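Local coordinates for protein sugar phosphate isomerase/epimerase (Parabacteroides distasonis, PDB 3OBE) that probably acts as an isomerase or epimerase on a sugar or sugar phosphate, and folds as a xylose isomerase-like TIM barrel, at residues W166-H169 / N173-K176; L272-E277 / A296-A301; K118-H123 / G156-K161; E140-A145 / E201-K206; R102-T105 / K111-E114. All blocks are in the same frame, centred on the assembly; numbering follows the deposited sequence. Where two conformers were deposited one is given.

From the N terminus, interaction 5 comes first, closing a short loop between the segment after strand 91-95 and the helix 109-126 that it leads into. Interaction 3 then joins that helix to helix 142-160, spanning strand 130-133. Interaction 4 starts from the other end of helix 142-160 and reaches helix 200-207; its segments alternate with those of interaction 3, so the two loops cross. Interaction 1, a short closure just beyond strand 165-169, falls within the span of interaction 4 and touches it. Interaction 2 follows separately, on the opposite side of the chain's centre from interactions 1 and 4, fastening the last helix, 287-300, to strand 273-276.

Interaction 1 (W166-H169 / N173-K176); sequences WGYH and NEFK
At the C-terminal end of barrel strand 165-169, the end where TIM barrels carry their active sites, Tyr168 meets Glu174 in the loop that follows. The tyrosine has CG anti to the backbone N (chi1 -178°), which carries its ring away from the strand toward the loop, while the glutamate chain bends at chi2 (81°) and comes from the opposite direction. Tyr168 OH donates a short hydrogen bond of 2.6 Å to Glu174 OE2, which accepts through its anti lone pair. That oxygen lies at the ring edge, near its plane, although the carboxylate is turned 64° from the ring. A water bonded to Glu174 OE2 at 2.7 Å is also bonded to His169 O at 2.8 Å, bridging loop and strand. His169 starts its side chain away from the loop; its NE2 bonds Asp218 OD2, and a phosphate ion, probably from the crystallisation liquor, lies about 4 Å from this side chain. Tyrosine suits its place: the ring packs among Phe152 and Phe204 while the hydroxyl reaches the acid. With Glu174 OE1 taking a bond from His171 N, both oxygens of this buried carboxylate are engaged, which should fix its rotation and probably offsets the cost of burying it.

Interaction 2 (L272-E277 / A296-A301); sequences LGYYVE and AYLQAA. With EOH (ethanol), chain D.
A chi1 of 69° sets CG of Tyr274 between its own backbone N and carbonyl carbon, and the ring then extends from the strand to meet Leu298. The leucine answers with CG anti to its carbonyl carbon (chi1 -69°), which presents CD1 to the strand. This single methyl does most of the touching: it lies 3.8 Å from Tyr274 CE1, approaching the ring obliquely, and 3.6 Å from Val276 CG2, which it meets tip to tip. Branched aliphatic side chains work well in such a spot, for a methyl can fill the angle between a ring and its neighbour two residues along the strand. On the backbone of the strand, Tyr274 N gives an ethanol molecule, probably from the crystallisation liquor, a nearly straight hydrogen bond of 3.0 Å to its O. That ethanol oxygen also sits over one face of the Tyr274 ring, and C2 of the ethanol lies 3.6 Å from Tyr275 CZ. Tyr275 turns to the other side of the sheet, where its hydroxyl bonds Ser93. Phe263 of helix 259-269 meets the Tyr274 ring edge-to-face, while Leu298, from the last helix, 287-300, backs strand 273-276 between its neighbours 24-26 and 240-245.

Interaction 3 (K118-H123 / G156-K161); sequences KATDIH and GEITKK
Thr120 gives up the most surface here, its side chain laid against Ile158 and Thr159 of the neighbouring helix. Its OG1 touches methyl groups: Thr159 CG2 lies 3.5 Å from Thr120 OG1, the two side chains crossing at about a right angle, and Ile158 CG2 lies 3.7 Å from the same oxygen. The polar character of OG1 is spent within its own helix, on a hydrogen bond with Trp116 O. Thr120 CG2 meanwhile faces the backbone of the other helix, 4.0 Å from Thr159 CA. The small threonines let the helices come close, with only 5.7 Å between the CA atoms of Thr120 and Thr159. Helices 109-126 and 142-160 are consecutive outer helices of the TIM barrel, and Met131 of strand 130-133, which runs between them in the chain, packs on both threonines. Glycine in place of Thr120 would probably open a gap beside the Ile158 and Thr159 methyls and leave Trp116 O without its side-chain mate. With chi1 at 72°, Thr159 keeps its methyl on Thr120 and leaves OG1 to bond Ile164 O.

Interaction 4 (E140-A145 / E201-K206); sequences ENEDDA and EELFLK
Leu203 of helix 200-207 packs against Ala145 and Glu142 in the first turn of helix 142-160, joining two helical segments on the outside of the TIM barrel. Leu203 CD1 lies 3.8 Å from Ala145 CB, and the small alanine lets the backbones approach to 6.4 Å between the CA atoms of Ala145 and Leu203. In the conformer described, one of two, Glu142 crosses the leucine at about a right angle, its CG methylene 3.9 Å from Leu203 CD1 and its carboxylate carbon CD 3.9 Å from Leu203 CD2. Glutamate is apt in this place: its methylenes cover the leucine, while the extended chain, at least in this conformer, delivers OE2 to a salt bridge with Lys180. On the other flank, Phe204 brings an edge of its ring to Ala145 O, which lies near the ring plane, 4.0 Å from Phe204 CE1; that carbonyl also bonds Ser149 OG. The ring is steadied by an edge-to-face neighbour, Phe152.

Behind this shell, a capping box fixes the start of helix 142-160. Asn141, at the N-cap, accepts from Asp144 N at its OD1, 3.0 Å away and nearly in line with the C=O bond (170°). Asp144 reaches back in return: its OD2 takes a weak bond from Asn141 N and a stronger one from Glu140 N, 2.8 Å long, through the anti lone pair.

Interaction 5 (R102-T105 / K111-E114); sequences REYT and KFDE
Tyr104 stands at the centre of an inverse gamma turn, closed by a weak bond of 3.0 Å from Thr105 N to Glu103 O, and the same carbonyl oxygen lies against the ring of Phe112. It sits at the ring edge, near the plane, 3.2 Å from Phe112 CE2, where the slightly positive C-H groups of an aromatic ring suit an oxygen; Asn108 ND2 also bonds it. Phe112 loses most surface in this contact. With CG anti to the carbonyl carbon (chi1 -75°), its ring enters between the turn and the Tyr104 side chain, placing CZ above the centre of the tyrosine ring, 3.6 Å from its plane. Phe112 CE1 lies over the same face, 3.6 Å from Tyr104 CZ. The ring centroids of Tyr104 and Phe112 are 4.4 Å apart and their planes 32° from each other, an oblique pairing.

A tyrosine can serve both needs of this position, its ring packing on Val148 and Ile151 and its hydroxyl bonding Gln133 NE2. Putting an alanine here removes the face under CZ and CE1, and would probably leave Phe112 freer to turn and Gln133 NE2 without its hydroxyl mate. Phe112 also rests on Ile151 of helix 142-160, so the loop and helix 109-126 share that neighbour. This is a beta-alpha connection of the TIM barrel, in which the loop leaving strand 91-95 folds back on the first turn of the helix it introduces.

Interaction 1 (W166-H169 / N173-K176)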
# COMPACT_ATOMS: atom_id res chain seq x y z
N TRP A 166 9.88 -4.88 -2.28
CA TRP A 166 8.62 -5.52 -2.67
C TRP A 166 7.79 -5.75 -1.43
O TRP A 166 8.29 -6.26 -0.43
CB TRP A 166 8.88 -6.83 -3.40
CG TRP A 166 7.67 -7.38 -4.08
CD1 TRP A 166 7.34 -7.19 -5.39
CD2 TRP A 166 6.61 -8.17 -3.51
NE1 TRP A 166 6.15 -7.81 -5.68
CE2 TRP A 166 5.69 -8.45 -4.56
CE3 TRP A 166 6.35 -8.69 -2.24
CZ2 TRP A 166 4.53 -9.18 -4.35
CZ3 TRP A 166 5.24 -9.44 -2.06
CH2 TRP A 166 4.32 -9.66 -3.08
N GLY A 167 6.48 -5.47 -1.53
CA GLY A 167 5.55 -5.69 -0.44
C GLY A 167 4.18 -6.20 -0.90
O GLY A 167 3.87 -6.14 -2.08
N TYR A 168 3.40 -6.63 0.08
CA TYR A 168 2.07 -7.21 -0.12
C TYR A 168 1.05 -6.47 0.75
O TYR A 168 1.25 -6.33 1.96
CB TYR A 168 2.04 -8.70 0.20
CG TYR A 168 0.71 -9.31 -0.04
CD1 TYR A 168 0.29 -9.54 -1.33
CD2 TYR A 168 -0.22 -9.50 1.00
CE1 TYR A 168 -0.93 -10.03 -1.59
CE2 TYR A 168 -1.46 -9.98 0.74
CZ TYR A 168 -1.81 -10.27 -0.56
OH TYR A 168 -3.05 -10.80 -0.87
N HIS A 169 -0.03 -6.01 0.12
CA HIS A 169 -1.09 -5.24 0.77
C HIS A 169 -2.32 -6.10 0.91
O HIS A 169 -2.86 -6.61 -0.10
CB HIS A 169 -1.40 -3.99 -0.05
CG HIS A 169 -2.58 -3.22 0.43
ND1 HIS A 169 -3.57 -2.82 -0.42
CD2 HIS A 169 -2.90 -2.74 1.66
CE1 HIS A 169 -4.49 -2.16 0.27
NE2 HIS A 169 -4.12 -2.10 1.54
N ASN A 173 -9.67 -10.73 3.45
CA ASN A 173 -9.77 -12.18 3.19
C ASN A 173 -8.48 -12.90 3.59
O ASN A 173 -8.49 -14.13 3.76
CB ASN A 173 -10.10 -12.47 1.74
CG ASN A 173 -11.55 -12.28 1.42
OD1 ASN A 173 -12.42 -12.30 2.31
ND2 ASN A 173 -11.84 -12.16 0.13
N GLU A 174 -7.40 -12.15 3.81
CA GLU A 174 -6.16 -12.73 4.31
C GLU A 174 -6.35 -13.19 5.76
O GLU A 174 -5.51 -13.91 6.30
CB GLU A 174 -5.01 -11.78 4.23
CG GLU A 174 -4.55 -11.45 2.82
CD GLU A 174 -5.31 -10.42 2.07
OE1 GLU A 174 -6.32 -9.86 2.55
OE2 GLU A 174 -4.87 -10.14 0.91
N PHE A 175 -7.46 -12.79 6.37
CA PHE A 175 -7.72 -13.21 7.77
C PHE A 175 -8.74 -14.31 7.84
O PHE A 175 -9.26 -14.65 8.93
CB PHE A 175 -8.04 -12.00 8.63
CG PHE A 175 -6.96 -10.98 8.60
CD1 PHE A 175 -5.70 -11.27 9.13
CD2 PHE A 175 -7.11 -9.81 7.90
CE1 PHE A 175 -4.66 -10.35 9.03
CE2 PHE A 175 -6.09 -8.88 7.82
CZ PHE A 175 -4.85 -9.15 8.38
N LYS A 176 -9.01 -14.93 6.70
CA LYS A 176 -9.62 -16.25 6.68
C LYS A 176 -8.52 -17.27 6.99
O LYS A 176 -7.36 -17.02 6.70
CB LYS A 176 -10.25 -16.54 5.33
CG LYS A 176 -11.44 -15.60 4.98
CD LYS A 176 -12.05 -15.86 3.57
CE LYS A 176 -13.57 -15.41 3.50
O HOH W 1 -5.19 -8.04 -0.71

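Interaction 2 (L272-E277 / A296-A301)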
# COMPACT_ATOMS: atom_id res chain seq x y z
N LEU A 272 8.36 2.37 7.84
CA LEU A 272 9.01 3.31 6.94
C LEU A 272 8.10 4.46 6.47
O LEU A 272 8.57 5.57 6.14
CB LEU A 272 9.54 2.56 5.72
CG LEU A 272 10.58 1.48 6.05
CD1 LEU A 272 10.98 0.73 4.76
CD2 LEU A 272 11.82 2.00 6.84
N GLY A 273 6.82 4.20 6.49
CA GLY A 273 5.84 5.20 6.11
C GLY A 273 4.47 4.61 5.95
O GLY A 273 4.22 3.41 6.24
N TYR A 274 3.55 5.48 5.56
CA TYR A 274 2.18 5.09 5.37
C TYR A 274 1.47 5.85 4.26
O TYR A 274 1.84 6.99 3.91
CB TYR A 274 1.39 5.25 6.66
CG TYR A 274 1.18 6.69 7.09
CD1 TYR A 274 0.09 7.42 6.65
CD2 TYR A 274 2.08 7.31 7.95
CE1 TYR A 274 -0.10 8.74 7.05
CE2 TYR A 274 1.92 8.64 8.30
CZ TYR A 274 0.83 9.33 7.88
OH TYR A 274 0.69 10.63 8.32
N TYR A 275 0.45 5.22 3.71
CA TYR A 275 -0.38 5.85 2.71
C TYR A 275 -1.82 5.80 3.13
O TYR A 275 -2.35 4.73 3.50
CB TYR A 275 -0.20 5.17 1.34
CG TYR A 275 1.23 5.21 0.92
CD1 TYR A 275 1.75 6.29 0.23
CD2 TYR A 275 2.09 4.15 1.22
CE1 TYR A 275 3.12 6.33 -0.14
CE2 TYR A 275 3.43 4.19 0.90
CZ TYR A 275 3.94 5.27 0.20
OH TYR A 275 5.29 5.30 -0.11
N VAL A 276 -2.46 6.97 3.08
CA VAL A 276 -3.89 7.11 3.25
C VAL A 276 -4.66 6.58 2.04
O VAL A 276 -4.26 6.82 0.88
CB VAL A 276 -4.24 8.61 3.48
CG1 VAL A 276 -5.73 8.85 3.50
CG2 VAL A 276 -3.59 9.13 4.78
N GLU A 277 -5.77 5.92 2.30
CA GLU A 277 -6.71 5.58 1.24
C GLU A 277 -8.13 5.82 1.71
O GLU A 277 -8.47 5.55 2.86
CB GLU A 277 -6.55 4.14 0.78
CG GLU A 277 -7.46 3.83 -0.46
CD GLU A 277 -7.03 2.65 -1.31
OE1 GLU A 277 -5.99 2.03 -1.02
OE2 GLU A 277 -7.76 2.39 -2.30
N ALA A 296 -5.94 16.83 7.48
CA ALA A 296 -6.06 17.77 8.60
C ALA A 296 -6.00 17.03 9.96
O ALA A 296 -5.34 17.50 10.92
CB ALA A 296 -7.37 18.64 8.46
N TYR A 297 -6.60 15.86 10.03
CA TYR A 297 -6.57 15.04 11.25
C TYR A 297 -5.15 14.58 11.57
O TYR A 297 -4.68 14.67 12.71
CB TYR A 297 -7.47 13.83 11.06
CG TYR A 297 -7.41 12.78 12.16
CD1 TYR A 297 -8.09 12.95 13.36
CD2 TYR A 297 -6.68 11.62 11.97
CE1 TYR A 297 -8.04 11.98 14.32
CE2 TYR A 297 -6.65 10.64 12.91
CZ TYR A 297 -7.32 10.83 14.08
OH TYR A 297 -7.27 9.81 15.03
N LEU A 298 -4.47 14.09 10.55
CA LEU A 298 -3.16 13.48 10.77
C LEU A 298 -2.13 14.57 11.09
O LEU A 298 -1.23 14.38 11.91
CB LEU A 298 -2.73 12.69 9.56
CG LEU A 298 -3.55 11.42 9.29
CD1 LEU A 298 -3.13 10.80 7.96
CD2 LEU A 298 -3.43 10.37 10.48
N GLN A 299 -2.27 15.71 10.42
CA GLN A 299 -1.36 16.80 10.64
C GLN A 299 -1.53 17.35 12.05
O GLN A 299 -0.54 17.72 12.67
CB GLN A 299 -1.57 17.91 9.62
CG GLN A 299 -1.24 17.46 8.20
CD GLN A 299 0.21 17.63 7.83
OE1 GLN A 299 0.94 16.66 7.54
NE2 GLN A 299 0.64 18.87 7.81
N ALA A 300 -2.77 17.42 12.56
CA ALA A 300 -3.02 17.98 13.91
C ALA A 300 -2.81 16.94 15.02
O ALA A 300 -2.69 17.31 16.19
CB ALA A 300 -4.44 18.54 13.99
N ALA A 301 -2.79 15.66 14.67
CA ALA A 301 -2.77 14.59 15.68
C ALA A 301 -1.38 14.59 16.35
O ALA A 301 -0.39 14.43 15.68
CB ALA A 301 -3.01 13.28 15.02
C1 EOH D . 5.05 8.58 3.73
C2 EOH D . 5.21 7.46 2.71
O EOH D . 4.63 8.23 5.04

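Interaction 3 (K118-H123 / G156-K161)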
# COMPACT_ATOMS: atom_id res chain seq x y z
N LYS A 118 10.38 -6.63 -15.64
CA LYS A 118 10.05 -5.48 -16.46
C LYS A 118 9.48 -4.35 -15.62
O LYS A 118 9.87 -3.16 -15.79
CB LYS A 118 9.08 -5.88 -17.58
CG LYS A 118 8.61 -4.71 -18.38
CD LYS A 118 7.81 -5.13 -19.62
CE LYS A 118 7.43 -3.93 -20.48
NZ LYS A 118 8.64 -3.18 -20.93
N ALA A 119 8.59 -4.71 -14.69
CA ALA A 119 7.99 -3.72 -13.83
C ALA A 119 9.06 -3.00 -13.00
O ALA A 119 8.95 -1.80 -12.81
CB ALA A 119 6.92 -4.32 -12.91
N THR A 120 10.08 -3.73 -12.54
CA THR A 120 11.14 -3.12 -11.72
C THR A 120 11.92 -2.11 -12.55
O THR A 120 12.20 -1.00 -12.07
CB THR A 120 12.07 -4.20 -11.15
OG1 THR A 120 11.29 -5.08 -10.30
CG2 THR A 120 13.27 -3.57 -10.41
N ASP A 121 12.24 -2.46 -13.79
CA ASP A 121 12.99 -1.55 -14.67
C ASP A 121 12.22 -0.21 -14.81
O ASP A 121 12.80 0.89 -14.76
CB ASP A 121 13.24 -2.20 -16.02
CG ASP A 121 14.30 -3.31 -15.96
OD1 ASP A 121 15.09 -3.39 -15.00
OD2 ASP A 121 14.33 -4.10 -16.91
N ILE A 122 10.91 -0.31 -15.00
CA ILE A 122 10.06 0.88 -15.18
C ILE A 122 9.96 1.66 -13.88
O ILE A 122 10.04 2.88 -13.88
CB ILE A 122 8.65 0.48 -15.67
CG1 ILE A 122 8.72 -0.10 -17.09
CG2 ILE A 122 7.63 1.66 -15.55
CD1 ILE A 122 9.08 0.90 -18.17
N HIS A 123 9.85 0.96 -12.76
CA HIS A 123 9.66 1.63 -11.49
C HIS A 123 10.98 2.21 -10.98
O HIS A 123 10.97 3.20 -10.21
CB HIS A 123 9.02 0.70 -10.44
CG HIS A 123 7.53 0.53 -10.61
ND1 HIS A 123 7.00 -0.24 -11.63
CD2 HIS A 123 6.48 1.08 -9.96
CE1 HIS A 123 5.68 -0.18 -11.56
NE2 HIS A 123 5.34 0.59 -10.54
N GLY A 156 10.41 -10.23 -4.88
CA GLY A 156 11.17 -9.36 -4.00
C GLY A 156 12.66 -9.40 -4.26
O GLY A 156 13.35 -8.40 -4.10
N GLU A 157 13.18 -10.56 -4.63
CA GLU A 157 14.59 -10.64 -4.94
C GLU A 157 14.87 -9.77 -6.16
O GLU A 157 15.84 -9.03 -6.21
CB GLU A 157 15.05 -12.08 -5.21
CG GLU A 157 16.55 -12.14 -5.57
CD GLU A 157 17.15 -13.54 -5.49
OE1 GLU A 157 16.39 -14.50 -5.20
OE2 GLU A 157 18.38 -13.67 -5.74
N ILE A 158 13.96 -9.82 -7.11
CA ILE A 158 14.09 -9.06 -8.34
C ILE A 158 14.05 -7.55 -8.08
O ILE A 158 14.88 -6.83 -8.62
CB ILE A 158 12.97 -9.51 -9.37
CG1 ILE A 158 13.35 -10.84 -9.99
CG2 ILE A 158 12.81 -8.48 -10.53
CD1 ILE A 158 12.13 -11.60 -10.63
N THR A 159 13.09 -7.09 -7.27
CA THR A 159 12.98 -5.68 -7.02
C THR A 159 14.20 -5.18 -6.23
O THR A 159 14.66 -4.05 -6.45
CB THR A 159 11.65 -5.23 -6.31
OG1 THR A 159 11.62 -5.63 -4.92
CG2 THR A 159 10.38 -5.71 -7.03
N LYS A 160 14.71 -6.02 -5.33
CA LYS A 160 15.82 -5.63 -4.44
C LYS A 160 17.10 -5.34 -5.21
O LYS A 160 17.95 -4.57 -4.76
CB LYS A 160 16.05 -6.75 -3.42
CG LYS A 160 17.20 -6.58 -2.48
CD LYS A 160 17.11 -7.59 -1.32
CE LYS A 160 17.72 -8.91 -1.66
NZ LYS A 160 16.95 -9.91 -0.96
N LYS A 161 17.24 -5.93 -6.39
CA LYS A 161 18.35 -5.66 -7.30
C LYS A 161 18.44 -4.21 -7.70
O LYS A 161 19.50 -3.71 -7.99
CB LYS A 161 18.22 -6.53 -8.57
CG LYS A 161 18.41 -8.01 -8.30
CD LYS A 161 18.63 -8.81 -9.61
CE LYS A 161 18.56 -10.35 -9.39
NZ LYS A 161 17.90 -11.08 -10.55

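Interaction 4 (E140-A145 / E201-K206)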
# COMPACT_ATOMS: atom_id res chain seq x y z
N GLU A 140 -6.87 -21.79 -1.32
CA GLU A 140 -7.86 -22.70 -0.76
C GLU A 140 -7.30 -23.64 0.26
O GLU A 140 -8.05 -24.23 1.03
CB GLU A 140 -8.55 -23.43 -1.89
CG GLU A 140 -9.40 -22.39 -2.59
CD GLU A 140 -10.02 -22.80 -3.92
OE1 GLU A 140 -9.47 -23.67 -4.64
OE2 GLU A 140 -11.05 -22.13 -4.24
N ASN A 141 -5.97 -23.77 0.28
CA ASN A 141 -5.29 -24.56 1.30
C ASN A 141 -3.89 -23.99 1.51
O ASN A 141 -3.46 -23.05 0.80
CB ASN A 141 -5.29 -26.06 0.94
CG ASN A 141 -4.51 -26.37 -0.31
OD1 ASN A 141 -3.51 -25.72 -0.61
ND2 ASN A 141 -4.91 -27.44 -1.02
N GLU A 142 -3.17 -24.56 2.47
CA GLU A 142 -1.81 -24.12 2.79
C GLU A 142 -0.88 -24.18 1.59
O GLU A 142 -0.12 -23.23 1.39
CB GLU A 142 -1.18 -24.95 3.92
CG GLU A 142 -1.59 -24.52 5.30
CD GLU A 142 -0.65 -25.02 6.39
OE1 GLU A 142 0.51 -25.42 6.10
OE2 GLU A 142 -1.09 -25.03 7.56
N ASP A 143 -0.96 -25.25 0.80
CA ASP A 143 -0.03 -25.42 -0.32
C ASP A 143 -0.16 -24.25 -1.30
O ASP A 143 0.86 -23.75 -1.78
CB ASP A 143 -0.23 -26.74 -1.08
CG ASP A 143 0.25 -27.98 -0.28
OD1 ASP A 143 0.95 -27.82 0.76
OD2 ASP A 143 -0.10 -29.09 -0.71
N ASP A 144 -1.39 -23.77 -1.53
CA ASP A 144 -1.59 -22.62 -2.41
C ASP A 144 -0.88 -21.40 -1.87
O ASP A 144 -0.28 -20.65 -2.63
CB ASP A 144 -3.07 -22.28 -2.53
CG ASP A 144 -3.90 -23.37 -3.17
OD1 ASP A 144 -3.38 -24.27 -3.85
OD2 ASP A 144 -5.12 -23.29 -2.94
N ALA A 145 -0.98 -21.17 -0.55
CA ALA A 145 -0.31 -20.08 0.10
C ALA A 145 1.22 -20.19 0.02
O ALA A 145 1.89 -19.19 -0.13
CB ALA A 145 -0.76 -20.00 1.57
N GLU A 201 -2.75 -14.56 5.97
CA GLU A 201 -1.72 -13.56 6.22
C GLU A 201 -0.52 -14.20 6.95
O GLU A 201 0.64 -13.92 6.62
CB GLU A 201 -2.28 -12.38 7.02
CG GLU A 201 -1.36 -11.18 7.14
CD GLU A 201 -1.21 -10.28 5.94
OE1 GLU A 201 -1.79 -10.57 4.86
OE2 GLU A 201 -0.47 -9.25 6.07
N GLU A 202 -0.81 -15.01 7.98
CA GLU A 202 0.22 -15.70 8.73
C GLU A 202 1.06 -16.61 7.86
O GLU A 202 2.28 -16.67 8.00
CB GLU A 202 -0.39 -16.45 9.94
CG GLU A 202 0.57 -17.29 10.71
CD GLU A 202 -0.01 -17.87 11.98
OE1 GLU A 202 -1.07 -17.44 12.40
OE2 GLU A 202 0.60 -18.78 12.53
N LEU A 203 0.41 -17.37 6.98
CA LEU A 203 1.12 -18.21 6.07
C LEU A 203 2.05 -17.40 5.14
O LEU A 203 3.18 -17.84 4.89
CB LEU A 203 0.15 -19.07 5.26
CG LEU A 203 -0.58 -20.12 6.07
CD1 LEU A 203 -1.79 -20.62 5.20
CD2 LEU A 203 0.40 -21.24 6.50
N PHE A 204 1.59 -16.27 4.65
CA PHE A 204 2.43 -15.43 3.80
C PHE A 204 3.62 -14.90 4.59
O PHE A 204 4.77 -14.95 4.11
CB PHE A 204 1.69 -14.23 3.21
CG PHE A 204 0.68 -14.53 2.16
CD1 PHE A 204 0.59 -15.74 1.49
CD2 PHE A 204 -0.22 -13.55 1.83
CE1 PHE A 204 -0.37 -15.93 0.49
CE2 PHE A 204 -1.14 -13.73 0.86
CZ PHE A 204 -1.25 -14.92 0.19
N LEU A 205 3.39 -14.44 5.80
CA LEU A 205 4.50 -14.03 6.67
C LEU A 205 5.54 -15.11 6.90
O LEU A 205 6.76 -14.88 6.77
CB LEU A 205 3.94 -13.50 7.99
CG LEU A 205 3.23 -12.15 7.87
CD1 LEU A 205 2.15 -11.98 8.95
CD2 LEU A 205 4.20 -10.96 7.97
N LYS A 206 5.05 -16.27 7.29
CA LYS A 206 5.95 -17.36 7.67
C LYS A 206 6.67 -17.99 6.51
O LYS A 206 7.76 -18.58 6.69
CB LYS A 206 5.23 -18.42 8.47
CG LYS A 206 4.57 -17.81 9.69
CD LYS A 206 5.08 -18.21 10.99
CE LYS A 206 3.99 -18.05 12.04
NZ LYS A 206 4.49 -18.37 13.38

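Interaction 5 (R102-T105 / K111-E114)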
# COMPACT_ATOMS: atom_id res chain seq x y z
N ARG A 102 -2.97 -14.85 -13.68
CA ARG A 102 -3.68 -15.20 -12.42
C ARG A 102 -3.38 -16.59 -11.85
O ARG A 102 -3.81 -16.93 -10.73
CB ARG A 102 -5.17 -15.05 -12.60
CG ARG A 102 -5.64 -13.63 -12.82
CD ARG A 102 -7.07 -13.69 -13.25
NE ARG A 102 -7.61 -12.37 -13.54
CZ ARG A 102 -8.51 -11.72 -12.80
NH1 ARG A 102 -9.00 -12.22 -11.66
NH2 ARG A 102 -8.88 -10.51 -13.18
N GLU A 103 -2.62 -17.38 -12.60
CA GLU A 103 -2.34 -18.78 -12.24
C GLU A 103 -1.07 -18.90 -11.42
O GLU A 103 0.04 -18.95 -11.99
CB GLU A 103 -2.21 -19.60 -13.51
CG GLU A 103 -3.43 -19.55 -14.42
CD GLU A 103 -4.63 -20.30 -13.85
OE1 GLU A 103 -4.41 -21.29 -13.12
OE2 GLU A 103 -5.78 -19.90 -14.16
N TYR A 104 -1.19 -18.92 -10.10
CA TYR A 104 -0.04 -18.97 -9.23
C TYR A 104 0.45 -20.42 -9.01
O TYR A 104 0.12 -21.07 -8.01
CB TYR A 104 -0.30 -18.24 -7.92
CG TYR A 104 -0.33 -16.74 -8.09
CD1 TYR A 104 -1.41 -16.11 -8.69
CD2 TYR A 104 0.69 -15.95 -7.60
CE1 TYR A 104 -1.41 -14.74 -8.87
CE2 TYR A 104 0.70 -14.61 -7.77
CZ TYR A 104 -0.35 -14.00 -8.40
OH TYR A 104 -0.31 -12.63 -8.56
N THR A 105 1.20 -20.90 -9.98
CA THR A 105 1.72 -22.28 -10.00
C THR A 105 3.22 -22.29 -10.08
O THR A 105 3.85 -21.34 -10.56
CB THR A 105 1.15 -23.06 -11.21
OG1 THR A 105 1.64 -22.45 -12.42
CG2 THR A 105 -0.33 -23.07 -11.17
N LYS A 111 7.30 -16.93 -15.62
CA LYS A 111 6.44 -15.87 -16.18
C LYS A 111 6.24 -14.71 -15.18
O LYS A 111 6.22 -13.52 -15.56
CB LYS A 111 5.09 -16.43 -16.62
CG LYS A 111 5.15 -17.43 -17.79
CD LYS A 111 3.73 -17.92 -18.16
CE LYS A 111 3.70 -19.25 -18.91
NZ LYS A 111 2.36 -19.97 -18.75
N PHE A 112 6.03 -15.03 -13.91
CA PHE A 112 5.90 -14.00 -12.90
C PHE A 112 7.20 -13.23 -12.77
O PHE A 112 7.20 -12.00 -12.59
CB PHE A 112 5.48 -14.57 -11.53
CG PHE A 112 4.03 -14.97 -11.47
CD1 PHE A 112 3.05 -14.01 -11.37
CD2 PHE A 112 3.66 -16.32 -11.51
CE1 PHE A 112 1.69 -14.37 -11.34
CE2 PHE A 112 2.30 -16.69 -11.47
CZ PHE A 112 1.33 -15.71 -11.37
N ASP A 113 8.33 -13.95 -12.87
CA ASP A 113 9.62 -13.26 -12.84
C ASP A 113 9.68 -12.24 -13.97
O ASP A 113 10.19 -11.13 -13.77
CB ASP A 113 10.79 -14.22 -13.03
CG ASP A 113 11.01 -15.18 -11.88
OD1 ASP A 113 10.38 -15.07 -10.82
OD2 ASP A 113 11.93 -16.06 -12.05
N GLU A 114 9.21 -12.60 -15.17
CA GLU A 114 9.29 -11.65 -16.31
C GLU A 114 8.47 -10.40 -16.05
O GLU A 114 8.94 -9.29 -16.31
CB GLU A 114 8.87 -12.30 -17.64
CG GLU A 114 9.85 -13.34 -18.12
CD GLU A 114 11.31 -12.82 -18.21
OE1 GLU A 114 11.50 -11.70 -18.75
OE2 GLU A 114 12.24 -13.51 -17.72